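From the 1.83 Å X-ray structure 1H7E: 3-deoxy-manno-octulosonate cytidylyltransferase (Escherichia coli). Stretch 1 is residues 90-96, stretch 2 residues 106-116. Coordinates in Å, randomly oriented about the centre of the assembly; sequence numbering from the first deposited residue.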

# COMPACT_ATOMS: atom_id res chain seq x y z
N ASP A 90 11.42 24.09 11.22
CA ASP A 90 11.01 23.76 9.87
C ASP A 90 10.73 22.25 9.82
O ASP A 90 9.87 21.80 9.07
CB ASP A 90 12.13 24.10 8.89
CG ASP A 90 12.50 25.57 8.91
OD1 ASP A 90 11.59 26.41 8.83
OD2 ASP A 90 13.71 25.89 9.03
N ILE A 91 11.47 21.48 10.63
CA ILE A 91 11.36 20.02 10.68
C ILE A 91 11.25 19.51 12.11
O ILE A 91 12.09 19.84 12.94
CB ILE A 91 12.60 19.34 10.04
CG1 ILE A 91 12.69 19.71 8.55
CG2 ILE A 91 12.56 17.82 10.26
CD1 ILE A 91 14.02 19.40 7.93
N TYR A 92 10.21 18.72 12.39
CA TYR A 92 10.00 18.17 13.72
C TYR A 92 10.19 16.66 13.66
O TYR A 92 9.58 15.99 12.83
CB TYR A 92 8.58 18.43 14.21
CG TYR A 92 8.25 19.90 14.36
CD1 TYR A 92 7.87 20.66 13.26
CD2 TYR A 92 8.33 20.53 15.61
CE1 TYR A 92 7.58 22.02 13.39
CE2 TYR A 92 8.05 21.89 15.75
CZ TYR A 92 7.68 22.62 14.64
OH TYR A 92 7.39 23.97 14.76
N ILE A 93 11.03 16.14 14.55
CA ILE A 93 11.29 14.71 14.61
C ILE A 93 10.62 14.21 15.88
O ILE A 93 10.82 14.76 16.96
CB ILE A 93 12.80 14.42 14.66
CG1 ILE A 93 13.44 14.83 13.35
CG2 ILE A 93 13.06 12.92 14.95
CD1 ILE A 93 14.93 14.93 13.43
N ASN A 94 9.79 13.19 15.73
CA ASN A 94 9.07 12.64 16.87
C ASN A 94 9.71 11.31 17.23
O ASN A 94 9.67 10.38 16.43
CB ASN A 94 7.61 12.44 16.48
CG ASN A 94 6.68 12.42 17.66
OD1 ASN A 94 6.73 13.31 18.52
ND2 ASN A 94 5.78 11.43 17.70
N LEU A 95 10.38 11.26 18.37
CA LEU A 95 11.04 10.06 18.89
C LEU A 95 10.19 9.46 19.98
O LEU A 95 9.61 10.18 20.77
CB LEU A 95 12.36 10.40 19.56
CG LEU A 95 13.62 10.67 18.77
CD1 LEU A 95 14.79 10.62 19.76
CD2 LEU A 95 13.81 9.61 17.71
N GLN A 96 10.20 8.14 20.11
CA GLN A 96 9.43 7.50 21.17
C GLN A 96 10.17 7.55 22.52
O GLN A 96 11.37 7.28 22.60
CB GLN A 96 9.08 6.06 20.78
CG GLN A 96 8.13 5.99 19.57
CD GLN A 96 7.01 7.04 19.66
OE1 GLN A 96 6.17 6.98 20.55
NE2 GLN A 96 7.03 8.02 18.75
N ASP A 106 20.80 6.80 13.16
CA ASP A 106 19.56 6.52 12.43
C ASP A 106 18.70 7.77 12.31
O ASP A 106 18.01 7.96 11.30
CB ASP A 106 18.75 5.41 13.12
CG ASP A 106 19.42 4.05 13.04
OD1 ASP A 106 20.38 3.88 12.25
OD2 ASP A 106 18.98 3.16 13.79
N VAL A 107 18.69 8.59 13.36
CA VAL A 107 17.91 9.83 13.32
C VAL A 107 18.56 10.79 12.31
O VAL A 107 17.88 11.50 11.57
CB VAL A 107 17.79 10.48 14.72
CG1 VAL A 107 16.92 11.72 14.64
CG2 VAL A 107 17.21 9.49 15.72
N GLU A 108 19.90 10.77 12.25
CA GLU A 108 20.63 11.60 11.30
C GLU A 108 20.29 11.22 9.86
O GLU A 108 20.19 12.09 8.98
CB GLU A 108 22.13 11.52 11.55
CG GLU A 108 22.57 12.31 12.77
CD GLU A 108 24.02 12.10 13.18
OE1 GLU A 108 24.82 11.55 12.38
OE2 GLU A 108 24.36 12.48 14.32
N THR A 109 20.12 9.91 9.62
CA THR A 109 19.76 9.38 8.29
C THR A 109 18.40 9.96 7.91
O THR A 109 18.20 10.43 6.79
CB THR A 109 19.66 7.82 8.31
OG1 THR A 109 20.97 7.26 8.41
CG2 THR A 109 18.99 7.29 7.05
N LEU A 110 17.49 9.96 8.87
CA LEU A 110 16.15 10.47 8.67
C LEU A 110 16.20 11.97 8.35
O LEU A 110 15.64 12.42 7.35
CB LEU A 110 15.34 10.20 9.93
CG LEU A 110 13.85 10.46 10.00
CD1 LEU A 110 13.14 9.54 9.03
CD2 LEU A 110 13.39 10.18 11.42
N LEU A 111 16.96 12.72 9.15
CA LEU A 111 17.08 14.18 8.96
C LEU A 111 17.73 14.52 7.62
O LEU A 111 17.33 15.49 6.97
CB LEU A 111 17.90 14.81 10.09
CG LEU A 111 17.38 16.06 10.81
CD1 LEU A 111 18.55 16.69 11.53
CD2 LEU A 111 16.76 17.06 9.85
N GLN A 112 18.75 13.75 7.23
CA GLN A 112 19.43 13.96 5.96
C GLN A 112 18.46 13.74 4.78
O GLN A 112 18.50 14.45 3.78
CB GLN A 112 20.65 13.03 5.83
CG GLN A 112 21.59 13.41 4.68
CD GLN A 112 21.92 14.91 4.66
OE1 GLN A 112 22.69 15.40 5.49
NE2 GLN A 112 21.30 15.64 3.73
N GLY A 113 17.59 12.74 4.92
CA GLY A 113 16.62 12.46 3.88
C GLY A 113 15.70 13.65 3.66
O GLY A 113 15.40 13.99 2.51
N MET A 114 15.25 14.27 4.76
CA MET A 114 14.35 15.44 4.70
C MET A 114 15.06 16.65 4.07
O MET A 114 14.46 17.38 3.27
CB MET A 114 13.86 15.82 6.11
CG MET A 114 12.93 14.80 6.75
SD MET A 114 11.38 14.75 5.89
CE MET A 114 10.52 16.09 6.64
N ARG A 115 16.33 16.83 4.40
CA ARG A 115 17.11 17.94 3.85
C ARG A 115 17.47 17.74 2.38
O ARG A 115 17.48 18.71 1.62
CB ARG A 115 18.35 18.23 4.71
CG ARG A 115 17.94 18.84 6.05
CD ARG A 115 19.10 19.34 6.86
NE ARG A 115 18.63 20.24 7.92
CZ ARG A 115 19.04 20.20 9.19
NH1 ARG A 115 19.94 19.29 9.57
NH2 ARG A 115 18.57 21.07 10.08
N ASP A 116 17.71 16.50 1.97
CA ASP A 116 18.05 16.21 0.58
C ASP A 116 16.88 16.36 -0.40
O ASP A 116 17.10 16.49 -1.60
CB ASP A 116 18.69 14.82 0.44
CG ASP A 116 20.14 14.80 0.90
OD1 ASP A 116 20.73 15.89 1.12
OD2 ASP A 116 20.70 13.69 1.02

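Two isoleucines and a valine carry most of this contact. A short strand, residues 91-94, lies against the helix that runs through residues 106-116, the two running nearly antiparallel at 152°, with their axes 10.4 Å apart at closest approach. That spacing leaves room for one layer of interlocking side chains, and the layer is predominantly apolar: no hydrogen bond crosses between the stretches, and most of the 329 Å² buried between them belongs to aliphatic residues and Met114.

Ile91 has the largest share, 82 Å². Its CA-to-CB bond points toward the helix, and with chi1 at m and chi2 at t the side chain extends to place its terminal methyl among three helix residues. CD1 of Ile91 lies 4.0 Å from CB of Met114, 4.1 Å from CD2 of Leu111 and 4.4 Å from CG of Arg115. The contacts to Met114 and Arg115 fall at or near the root of long side chains, so the methyl sits close to the helix body. Arg115 contributes here through its aliphatic portion, while its NH2 is hydrogen-bonded elsewhere in the structure.

Ile93, covering 69 Å², repeats the solution two residues along. It has the same m, t rotamer and the same direction toward the helix, as expected from the alternation of a strand; between and beyond the two isoleucines, Tyr92 and Asn94 point away and touch nothing in residues 106-116. CD1 of Ile93 reaches CG of Leu111 at 3.8 Å and CG1 of Val107 at 4.0 Å, while its CG2 meets CD2 of Leu110 more loosely, at 4.5 Å. The register shows how the two periodicities fit: the CA atoms of Ile91 and Met114 are 8.1 Å apart, as are those of Ile93 and Leu111. A two-residue step on the strand is thus matched by a three-residue step back along the helix.

Val107 is the largest contributor on the helix, at 52 Å². The two methyls of Val107 address different partners: CG1 packs on Ile93, and CG2 of Val107 lies 3.9 Å from CD2 of Leu95. Leu95 is just past the strand, and its CA-to-CB bond points sideways, but the end of its side chain comes nearer and extends the apolar row by one more residue.

Leu111 links the two isoleucines by touching both. Its CA-to-CB bond is also sideways, and its chi1 of -131° lies between the usual wells; in this conformation the branched end comes nearer the strand, with CG against Ile93 and CD2 against Ile91. The helix face is spelled out by Val107, Leu110, Leu111 and Met114, spaced three, one and three residues apart, whereas Glu108, Thr109 and Gln112 make no contact with the strand. The rule to read here is one of repetition: beta-branched residues at alternate strand positions, in one shared rotamer, set their CD1 methyls among helix side chains that recur about once per turn.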